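Local coordinates for hemolysin activator protein CdiB (Acinetobacter baumannii ACICU, PDB 6WIL) that probably exports a contact-dependent growth inhibition toxin across the outer membrane, as the barrel transporter of a two-partner secretion system, at residues Tyr35-Pro40 with Val169-Leu174; Asn143-Gln148 with Leu155-Gly160; Gln176-Leu181 with Tyr185-Gln190. All blocks are in the same frame, centred on the assembly; numbering follows the deposited sequence.

Contact 1 of 3, residues Tyr35-Pro40 with Val169-Leu174; sequences YQNTKP and VNLKRL. With SO4 (sulfate ion), chain B.
Y35 meets L171 where the linker 35-40, which follows the N-terminal helix 8-27, passes the first turn of helix 171-181, the second helix of a POTRA domain. The contact is small, without hydrogen bonds between the two segments, and mostly van der Waals. The side chains approach from opposite directions: L171 CD2 lies 3.7 Å from Y35 CE1 and 3.2 Å from Y35 OH, oblique to the ring. Y35 CB already points at the helix, and with CG between backbone N and carbonyl carbon (chi1 59°) the hydroxyl end lies beside L171. Leucine suits this place, having no polar group to compete with D175 for the hydroxyl. N37 adds a looser touch, its ND2 4.1 Å from L171 CD2.

Y35 OH is hydrogen-bonded to D175 one turn further along the helix, so tyrosine serves as both apolar surface and polar hook. N170 is the N-cap: its OD1 takes the K172 N-H at 3.0 Å on an in-plane lone pair, while its ND2 bonds to K114 O. R173 holds a sulfate probably from the crystallisation liquor, which R321 also binds; R173 NH1 donates to sulfate O3 at 3.1 Å with an N-H...O angle of 164°.

Contact 2 of 3, residues Asn143-Gln148 with Leu155-Gly160; sequences NKIVIQ and LQLKTG
L157 bridges I145 and I147, joining helix 154-160 to the strand that precedes it in the beta-alpha-alpha-beta-beta order of the POTRA fold. From CA, its CB points toward strand 143-148 but stops short of it; the nearest strand atom, I145 CG2, is 5.8 Å from L157 CB. CG follows beside the backbone N and anti to the carbonyl carbon (chi1 -73°), which carries the branch point nearer the sheet, L157 CG being 4.8 Å from I147 CD1. The two methyls make the contact. CD1 continues the chain away from CA (chi2 174°) and reaches I145 CG2 at 4.4 Å, while CD2 comes within 4.2 Å of I147 CD1. Each isoleucine methyl also faces the other prong of the fork, I147 CD1 being 4.3 Å from L157 CD1, so the leucine end straddles both.

These distances describe loose van der Waals packing. Beta-branched isoleucines suit the strand, where alternate residues turn to the same face, and leucine suits a helix because its branching is set back at CG. Inside the helix, T159 OG1 donates to L155 O at 3.1 Å, a second bond to a carbonyl that already accepts from T159 N.

Beyond these pairs, I152 in the connecting loop also touches L157. Strand 143-148 runs parallel to strand 204-213, to which V146 bonds through L207 and L209, and G160 O, at the end of helix 154-160, accepts a hydrogen bond from N180 ND2 of helix 171-181, the next helix in the chain.

Contact 3 of 3, residues Gln176-Leu181 with Tyr185-Gln190; sequences QGLENL and YAVDMQ
L178 and M189, a selenomethionine in the model, form the tightest side-chain pair between helix 176-181 and strand 185-190, the last helix of the POTRA domain and the strand that follows it. Their side chains cross at a slant. M189 CE rests 3.5 Å from L178 CB, and L178 CD1 lies 3.6 Å from M189 CB and 3.7 Å from SE, so the leucine branch is covered along much of the M189 chain. That long, unbranched chain can reach across to the leucine: it runs straight out from the strand and then bends at its last torsion (chi3 -85°), laying CE over the leucine stem. V187, two residues earlier on the same face and beta-branched as suits a strand, has its CG2 3.8 Å from L181 CB and its CG1 4.3 Å from L178 CD1.

At the turn, Y185 N donates to L181 O at 2.8 Å; the N-H...O angle of 141° shows some bending, yet the C=O...N angle of 163° means the carbonyl points almost straight at the donor. The same oxygen sits at the edge of the Y185 ring, 3.5 Å from CD2.

Outside this shell, backbone bonds of A186, D188 and Q190 with strand 204-213 hold the strand extended, and its alternation turns Y185, V187 and M189 to the helix. The helix's other side is polar: E179 forms salt bridges with R325 and K330, and Q176 bonds to R325. The helix is therefore amphipathic, with flexible and branched apolar groups adapting to the sheet, while charged pairs join its other side to residues of the barrel.

In the fold
Contacts 2 and 3 build one POTRA domain in chain order: strand 143-148, helix 154-160, helix 171-181 and strand 185-193, with both strands bordering strand 204-213 in the same mixed sheet. Their centres are about 10 Å apart, and both put a helix against that sheet. Contact 1, its centre about 15 Å from that of contact 3 and about 20 Å from that of contact 2, uses the start of helix 171-181 and brings in the N-terminal linker; contact 2 is nested within the chain loop it closes. L174 O also packs on M189 CE. Helix 171-181 thus meets linker, sheet and barrel, consistent with a POTRA domain, periplasmic in this family, being joined to the transporter's barrel.

Contact 1 of 3, residues Tyr35-Pro40 with Val169-Leu174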
loop_
_atom_site.group_PDB
_atom_site.type_symbol
_atom_site.label_atom_id
_atom_site.label_comp_id
_atom_site.label_asym_id
_atom_site.label_seq_id
_atom_site.Cartn_x
_atom_site.Cartn_y
_atom_site.Cartn_z
ATOM N N TYR A 35 -10.471 -7.193 11.070
ATOM C CA TYR A 35 -11.371 -7.970 11.915
ATOM C C TYR A 35 -10.814 -9.381 12.054
ATOM O O TYR A 35 -9.856 -9.760 11.376
ATOM C CB TYR A 35 -12.795 -7.998 11.342
ATOM C CG TYR A 35 -12.881 -8.582 9.948
ATOM C CD1 TYR A 35 -13.056 -9.948 9.753
ATOM C CD2 TYR A 35 -12.782 -7.769 8.825
ATOM C CE1 TYR A 35 -13.131 -10.487 8.482
ATOM C CE2 TYR A 35 -12.856 -8.299 7.550
ATOM C CZ TYR A 35 -13.030 -9.657 7.384
ATOM O OH TYR A 35 -13.101 -10.186 6.117
ATOM N N GLN A 36 -11.438 -10.166 12.946
ATOM C CA GLN A 36 -11.100 -11.581 13.159
ATOM C C GLN A 36 -12.399 -12.387 13.139
ATOM O O GLN A 36 -12.908 -12.803 14.183
ATOM C CB GLN A 36 -10.330 -11.780 14.462
ATOM C CG GLN A 36 -8.913 -11.250 14.431
ATOM C CD GLN A 36 -8.060 -11.813 15.548
ATOM O OE1 GLN A 36 -7.232 -12.697 15.326
ATOM N NE2 GLN A 36 -8.258 -11.305 16.759
ATOM N N ASN A 37 -12.924 -12.617 11.934
ATOM C CA ASN A 37 -14.227 -13.261 11.799
ATOM C C ASN A 37 -14.167 -14.745 12.144
ATOM O O ASN A 37 -15.067 -15.266 12.815
ATOM C CB ASN A 37 -14.761 -13.049 10.381
ATOM C CG ASN A 37 -15.862 -14.023 10.016
ATOM O OD1 ASN A 37 -17.011 -13.867 10.431
ATOM N ND2 ASN A 37 -15.515 -15.032 9.227
ATOM N N THR A 38 -13.124 -15.447 11.695
ATOM C CA THR A 38 -12.970 -16.869 12.009
ATOM C C THR A 38 -12.430 -16.980 13.434
ATOM O O THR A 38 -11.249 -17.238 13.682
ATOM C CB THR A 38 -12.071 -17.569 10.993
ATOM O OG1 THR A 38 -11.685 -18.856 11.493
ATOM C CG2 THR A 38 -10.826 -16.737 10.682
ATOM N N LYS A 39 -13.333 -16.773 14.392
ATOM C CA LYS A 39 -12.990 -16.778 15.805
ATOM C C LYS A 39 -13.363 -18.127 16.399
ATOM O O LYS A 39 -14.562 -18.412 16.557
ATOM C CB LYS A 39 -13.729 -15.651 16.526
ATOM C CG LYS A 39 -13.100 -15.170 17.823
ATOM C CD LYS A 39 -13.722 -13.844 18.248
ATOM C CE LYS A 39 -13.301 -13.437 19.651
ATOM N NZ LYS A 39 -11.831 -13.233 19.766
ATOM N N PRO A 40 -12.402 -18.994 16.724
ATOM C CA PRO A 40 -12.747 -20.296 17.316
ATOM C C PRO A 40 -13.338 -20.116 18.707
ATOM O O PRO A 40 -12.651 -19.681 19.634
ATOM C CB PRO A 40 -11.403 -21.037 17.363
ATOM C CG PRO A 40 -10.507 -20.297 16.420
ATOM C CD PRO A 40 -10.958 -18.871 16.466
ATOM N N VAL A 169 -21.368 -16.921 -1.979
ATOM C CA VAL A 169 -20.968 -15.796 -1.138
ATOM C C VAL A 169 -19.646 -16.115 -0.454
ATOM O O VAL A 169 -19.537 -17.094 0.295
ATOM C CB VAL A 169 -22.054 -15.474 -0.106
ATOM C CG1 VAL A 169 -21.538 -14.458 0.899
ATOM C CG2 VAL A 169 -23.305 -14.962 -0.798
ATOM N N ASN A 170 -18.635 -15.280 -0.701
ATOM C CA ASN A 170 -17.336 -15.393 -0.051
ATOM C C ASN A 170 -16.915 -14.030 0.480
ATOM O O ASN A 170 -16.974 -13.032 -0.245
ATOM C CB ASN A 170 -16.274 -15.931 -1.009
ATOM C CG ASN A 170 -15.045 -16.428 -0.280
ATOM O OD1 ASN A 170 -14.233 -15.639 0.201
ATOM N ND2 ASN A 170 -14.907 -17.745 -0.186
ATOM N N LEU A 171 -16.472 -13.997 1.739
ATOM C CA LEU A 171 -16.137 -12.740 2.397
ATOM C C LEU A 171 -14.895 -12.076 1.812
ATOM O O LEU A 171 -14.748 -10.855 1.933
ATOM C CB LEU A 171 -15.944 -12.976 3.896
ATOM C CG LEU A 171 -15.807 -11.747 4.795
ATOM C CD1 LEU A 171 -17.026 -10.842 4.666
ATOM C CD2 LEU A 171 -15.605 -12.174 6.238
ATOM N N LYS A 172 -13.997 -12.844 1.190
ATOM C CA LYS A 172 -12.816 -12.243 0.577
ATOM C C LYS A 172 -13.193 -11.416 -0.645
ATOM O O LYS A 172 -12.608 -10.355 -0.888
ATOM C CB LYS A 172 -11.804 -13.323 0.197
ATOM C CG LYS A 172 -11.020 -13.901 1.364
ATOM C CD LYS A 172 -9.998 -14.917 0.873
ATOM C CE LYS A 172 -10.323 -16.316 1.367
ATOM N NZ LYS A 172 -10.096 -16.451 2.836
ATOM N N ARG A 173 -14.169 -11.888 -1.424
ATOM C CA ARG A 173 -14.626 -11.150 -2.592
ATOM C C ARG A 173 -15.519 -9.977 -2.211
ATOM O O ARG A 173 -15.479 -8.936 -2.874
ATOM C CB ARG A 173 -15.353 -12.092 -3.551
ATOM C CG ARG A 173 -14.493 -13.271 -3.973
ATOM C CD ARG A 173 -15.147 -14.111 -5.055
ATOM N NE ARG A 173 -14.201 -15.081 -5.594
ATOM C CZ ARG A 173 -13.549 -14.935 -6.742
ATOM N NH1 ARG A 173 -13.752 -13.863 -7.493
ATOM N NH2 ARG A 173 -12.699 -15.869 -7.143
ATOM N N LEU A 174 -16.319 -10.119 -1.150
ATOM C CA LEU A 174 -17.087 -8.980 -0.654
ATOM C C LEU A 174 -16.161 -7.853 -0.213
ATOM O O LEU A 174 -16.399 -6.680 -0.525
ATOM C CB LEU A 174 -17.987 -9.407 0.505
ATOM C CG LEU A 174 -19.026 -10.502 0.260
ATOM C CD1 LEU A 174 -19.994 -10.584 1.435
ATOM C CD2 LEU A 174 -19.768 -10.262 -1.043
HETATM S S SO4 B . -10.908 -13.879 -10.272
HETATM O O1 SO4 B . -10.359 -14.427 -9.033
HETATM O O2 SO4 B . -9.868 -13.121 -10.965
HETATM O O3 SO4 B . -12.037 -13.006 -9.954
HETATM O O4 SO4 B . -11.367 -14.963 -11.136
#

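Contact 2 of 3, residues Asn143-Gln148 with Leu155-Gly160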
loop_
_atom_site.group_PDB
_atom_site.type_symbol
_atom_site.label_atom_id
_atom_site.label_comp_id
_atom_site.label_asym_id
_atom_site.label_seq_id
_atom_site.Cartn_x
_atom_site.Cartn_y
_atom_site.Cartn_z
ATOM N N ASN A 143 -28.216 -13.772 -4.324
ATOM C CA ASN A 143 -29.420 -13.651 -5.131
ATOM C C ASN A 143 -29.497 -12.332 -5.889
ATOM O O ASN A 143 -29.646 -12.340 -7.117
ATOM C CB ASN A 143 -30.641 -13.824 -4.229
ATOM C CG ASN A 143 -31.950 -13.593 -4.953
ATOM O OD1 ASN A 143 -32.832 -12.921 -4.442
ATOM N ND2 ASN A 143 -32.090 -14.179 -6.148
ATOM N N LYS A 144 -29.394 -11.199 -5.191
ATOM C CA LYS A 144 -29.436 -9.888 -5.825
ATOM C C LYS A 144 -28.450 -8.952 -5.141
ATOM O O LYS A 144 -28.260 -9.006 -3.924
ATOM C CB LYS A 144 -30.837 -9.251 -5.765
ATOM C CG LYS A 144 -32.014 -10.180 -6.031
ATOM C CD LYS A 144 -33.342 -9.432 -5.923
ATOM C CE LYS A 144 -33.585 -8.870 -4.522
ATOM N NZ LYS A 144 -34.869 -8.103 -4.440
ATOM N N ILE A 145 -27.844 -8.076 -5.931
ATOM C CA ILE A 145 -27.159 -6.906 -5.395
ATOM C C ILE A 145 -28.156 -5.756 -5.423
ATOM O O ILE A 145 -28.681 -5.408 -6.485
ATOM C CB ILE A 145 -25.888 -6.580 -6.194
ATOM C CG1 ILE A 145 -24.862 -7.700 -6.013
ATOM C CG2 ILE A 145 -25.304 -5.239 -5.758
ATOM C CD1 ILE A 145 -24.164 -8.102 -7.289
ATOM N N VAL A 146 -28.452 -5.194 -4.256
ATOM C CA VAL A 146 -29.484 -4.174 -4.113
ATOM C C VAL A 146 -28.809 -2.853 -3.783
ATOM O O VAL A 146 -28.164 -2.720 -2.735
ATOM C CB VAL A 146 -30.515 -4.551 -3.036
ATOM C CG1 VAL A 146 -31.459 -3.382 -2.767
ATOM C CG2 VAL A 146 -31.303 -5.783 -3.461
ATOM N N ILE A 147 -28.961 -1.876 -4.674
ATOM C CA ILE A 147 -28.432 -0.531 -4.452
ATOM C C ILE A 147 -29.573 0.272 -3.835
ATOM O O ILE A 147 -30.357 0.923 -4.527
ATOM C CB ILE A 147 -27.902 0.098 -5.736
ATOM C CG1 ILE A 147 -27.050 -0.907 -6.515
ATOM C CG2 ILE A 147 -27.088 1.344 -5.416
ATOM C CD1 ILE A 147 -25.845 -1.427 -5.745
ATOM N N GLN A 148 -29.670 0.217 -2.504
ATOM C CA GLN A 148 -30.737 0.932 -1.814
ATOM C C GLN A 148 -30.588 2.440 -1.964
ATOM O O GLN A 148 -31.584 3.174 -1.911
ATOM C CB GLN A 148 -30.755 0.540 -0.335
ATOM C CG GLN A 148 -31.849 1.208 0.486
ATOM C CD GLN A 148 -31.837 0.775 1.938
ATOM O OE1 GLN A 148 -31.829 1.608 2.846
ATOM N NE2 GLN A 148 -31.843 -0.535 2.165
ATOM N N LEU A 155 -21.881 -1.274 -15.300
ATOM C CA LEU A 155 -20.478 -1.542 -15.594
ATOM C C LEU A 155 -19.616 -1.374 -14.348
ATOM O O LEU A 155 -18.709 -2.177 -14.099
ATOM C CB LEU A 155 -19.996 -0.623 -16.717
ATOM C CG LEU A 155 -18.528 -0.728 -17.135
ATOM C CD1 LEU A 155 -18.191 -2.140 -17.587
ATOM C CD2 LEU A 155 -18.212 0.281 -18.234
ATOM N N GLN A 156 -19.897 -0.340 -13.548
ATOM C CA GLN A 156 -19.152 -0.124 -12.312
ATOM C C GLN A 156 -19.240 -1.329 -11.386
ATOM O O GLN A 156 -18.231 -1.748 -10.805
ATOM C CB GLN A 156 -19.671 1.125 -11.602
ATOM C CG GLN A 156 -18.804 2.358 -11.750
ATOM C CD GLN A 156 -19.425 3.565 -11.082
ATOM O OE1 GLN A 156 -18.941 4.038 -10.053
ATOM N NE2 GLN A 156 -20.514 4.065 -11.660
ATOM N N LEU A 157 -20.438 -1.898 -11.225
ATOM C CA LEU A 157 -20.578 -3.082 -10.384
ATOM C C LEU A 157 -19.798 -4.257 -10.952
ATOM O O LEU A 157 -19.128 -4.981 -10.208
ATOM C CB LEU A 157 -22.050 -3.455 -10.230
ATOM C CG LEU A 157 -22.918 -2.568 -9.344
ATOM C CD1 LEU A 157 -24.367 -3.017 -9.437
ATOM C CD2 LEU A 157 -22.436 -2.609 -7.906
ATOM N N LYS A 158 -19.868 -4.459 -12.270
ATOM C CA LYS A 158 -19.190 -5.601 -12.876
ATOM C C LYS A 158 -17.676 -5.506 -12.715
ATOM O O LYS A 158 -17.011 -6.515 -12.451
ATOM C CB LYS A 158 -19.567 -5.718 -14.353
ATOM C CG LYS A 158 -18.611 -6.591 -15.151
ATOM C CD LYS A 158 -19.232 -7.125 -16.426
ATOM C CE LYS A 158 -18.243 -8.025 -17.159
ATOM N NZ LYS A 158 -18.830 -8.640 -18.381
ATOM N N THR A 159 -17.108 -4.304 -12.865
ATOM C CA THR A 159 -15.656 -4.165 -12.786
ATOM C C THR A 159 -15.166 -4.025 -11.349
ATOM O O THR A 159 -14.081 -4.515 -11.020
ATOM C CB THR A 159 -15.184 -2.967 -13.617
ATOM O OG1 THR A 159 -15.763 -1.756 -13.110
ATOM C CG2 THR A 159 -15.577 -3.141 -15.075
ATOM N N GLY A 160 -15.943 -3.365 -10.486
ATOM C CA GLY A 160 -15.535 -3.209 -9.102
ATOM C C GLY A 160 -15.734 -4.445 -8.244
ATOM O O GLY A 160 -14.971 -4.670 -7.300
#

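Contact 3 of 3, residues Gln176-Leu181 with Tyr185-Gln190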
loop_
_atom_site.group_PDB
_atom_site.type_symbol
_atom_site.label_atom_id
_atom_site.label_comp_id
_atom_site.label_asym_id
_atom_site.label_seq_id
_atom_site.Cartn_x
_atom_site.Cartn_y
_atom_site.Cartn_z
ATOM N N GLN A 176 -13.003 -7.301 -1.119
ATOM C CA GLN A 176 -12.313 -6.736 -2.271
ATOM C C GLN A 176 -13.206 -5.752 -3.010
ATOM O O GLN A 176 -12.806 -4.613 -3.285
ATOM C CB GLN A 176 -11.856 -7.853 -3.206
ATOM C CG GLN A 176 -10.991 -7.358 -4.341
ATOM C CD GLN A 176 -9.694 -6.744 -3.843
ATOM O OE1 GLN A 176 -9.184 -7.119 -2.785
ATOM N NE2 GLN A 176 -9.159 -5.791 -4.602
ATOM N N GLY A 177 -14.429 -6.175 -3.339
ATOM C CA GLY A 177 -15.353 -5.285 -4.019
ATOM C C GLY A 177 -15.712 -4.067 -3.188
ATOM O O GLY A 177 -15.826 -2.958 -3.713
ATOM N N LEU A 178 -15.892 -4.258 -1.880
ATOM C CA LEU A 178 -16.151 -3.124 -1.000
ATOM C C LEU A 178 -15.000 -2.122 -1.028
ATOM O O LEU A 178 -15.225 -0.907 -1.034
ATOM C CB LEU A 178 -16.403 -3.622 0.421
ATOM C CG LEU A 178 -16.636 -2.598 1.527
ATOM C CD1 LEU A 178 -17.840 -3.005 2.354
ATOM C CD2 LEU A 178 -15.404 -2.528 2.400
ATOM N N GLU A 179 -13.756 -2.613 -1.045
ATOM C CA GLU A 179 -12.610 -1.708 -1.081
ATOM C C GLU A 179 -12.554 -0.942 -2.395
ATOM O O GLU A 179 -12.228 0.250 -2.413
ATOM C CB GLU A 179 -11.315 -2.486 -0.862
ATOM C CG GLU A 179 -10.855 -2.528 0.579
ATOM C CD GLU A 179 -9.831 -3.618 0.823
ATOM O OE1 GLU A 179 -9.952 -4.332 1.840
ATOM O OE2 GLU A 179 -8.912 -3.772 -0.011
ATOM N N ASN A 180 -12.873 -1.613 -3.503
ATOM C CA ASN A 180 -12.903 -0.948 -4.799
ATOM C C ASN A 180 -13.958 0.151 -4.838
ATOM O O ASN A 180 -13.735 1.214 -5.430
ATOM C CB ASN A 180 -13.156 -1.972 -5.904
ATOM C CG ASN A 180 -11.992 -2.915 -6.090
ATOM O OD1 ASN A 180 -10.900 -2.669 -5.582
ATOM N ND2 ASN A 180 -12.210 -3.993 -6.836
ATOM N N LEU A 181 -15.113 -0.082 -4.208
ATOM C CA LEU A 181 -16.169 0.924 -4.222
ATOM C C LEU A 181 -15.862 2.076 -3.276
ATOM O O LEU A 181 -16.343 3.194 -3.489
ATOM C CB LEU A 181 -17.517 0.299 -3.858
ATOM C CG LEU A 181 -18.101 -0.744 -4.811
ATOM C CD1 LEU A 181 -19.543 -1.089 -4.435
ATOM C CD2 LEU A 181 -18.018 -0.261 -6.245
ATOM N N TYR A 185 -16.926 5.957 -3.346
ATOM C CA TYR A 185 -18.140 6.071 -2.552
ATOM C C TYR A 185 -17.831 5.938 -1.070
ATOM O O TYR A 185 -16.847 5.310 -0.671
ATOM C CB TYR A 185 -19.176 4.993 -2.897
ATOM C CG TYR A 185 -19.695 5.005 -4.310
ATOM C CD1 TYR A 185 -20.575 5.992 -4.745
ATOM C CD2 TYR A 185 -19.333 4.005 -5.201
ATOM C CE1 TYR A 185 -21.056 5.993 -6.040
ATOM C CE2 TYR A 185 -19.808 3.997 -6.494
ATOM C CZ TYR A 185 -20.668 4.988 -6.909
ATOM O OH TYR A 185 -21.137 4.963 -8.200
ATOM N N ALA A 186 -18.696 6.539 -0.258
ATOM C CA ALA A 186 -18.903 6.083 1.109
ATOM C C ALA A 186 -19.875 4.912 1.050
ATOM O O ALA A 186 -20.985 5.053 0.525
ATOM C CB ALA A 186 -19.449 7.209 1.987
ATOM N N VAL A 187 -19.459 3.752 1.554
ATOM C CA VAL A 187 -20.175 2.502 1.324
ATOM C C VAL A 187 -20.701 1.953 2.642
ATOM O O VAL A 187 -20.009 1.990 3.666
ATOM C CB VAL A 187 -19.275 1.461 0.624
ATOM C CG1 VAL A 187 -20.029 0.159 0.408
ATOM C CG2 VAL A 187 -18.769 2.006 -0.695
ATOM N N ASP A 188 -21.934 1.453 2.612
ATOM C CA ASP A 188 -22.505 0.651 3.688
ATOM C C ASP A 188 -22.937 -0.676 3.083
ATOM O O ASP A 188 -23.707 -0.699 2.116
ATOM C CB ASP A 188 -23.683 1.371 4.354
ATOM C CG ASP A 188 -24.108 0.720 5.665
ATOM O OD1 ASP A 188 -24.577 -0.441 5.646
ATOM O OD2 ASP A 188 -23.964 1.372 6.722
HETATM N N MSE A 189 -22.426 -1.773 3.629
HETATM C CA MSE A 189 -22.692 -3.094 3.076
HETATM C C MSE A 189 -23.337 -3.986 4.137
HETATM O O MSE A 189 -22.836 -4.101 5.257
HETATM C CB MSE A 189 -21.391 -3.720 2.543
HETATM C CG MSE A 189 -21.570 -4.964 1.671
HETATM SE SE MSE A 189 -19.893 -5.780 1.016
HETATM C CE MSE A 189 -19.590 -4.697 -0.588
ATOM N N GLN A 190 -24.466 -4.597 3.782
ATOM C CA GLN A 190 -25.177 -5.513 4.660
ATOM C C GLN A 190 -25.565 -6.766 3.891
ATOM O O GLN A 190 -25.855 -6.716 2.692
ATOM C CB GLN A 190 -26.433 -4.867 5.259
ATOM C CG GLN A 190 -26.153 -3.958 6.442
ATOM C CD GLN A 190 -27.328 -3.057 6.776
ATOM O OE1 GLN A 190 -28.199 -2.819 5.940
ATOM N NE2 GLN A 190 -27.354 -2.550 8.002
#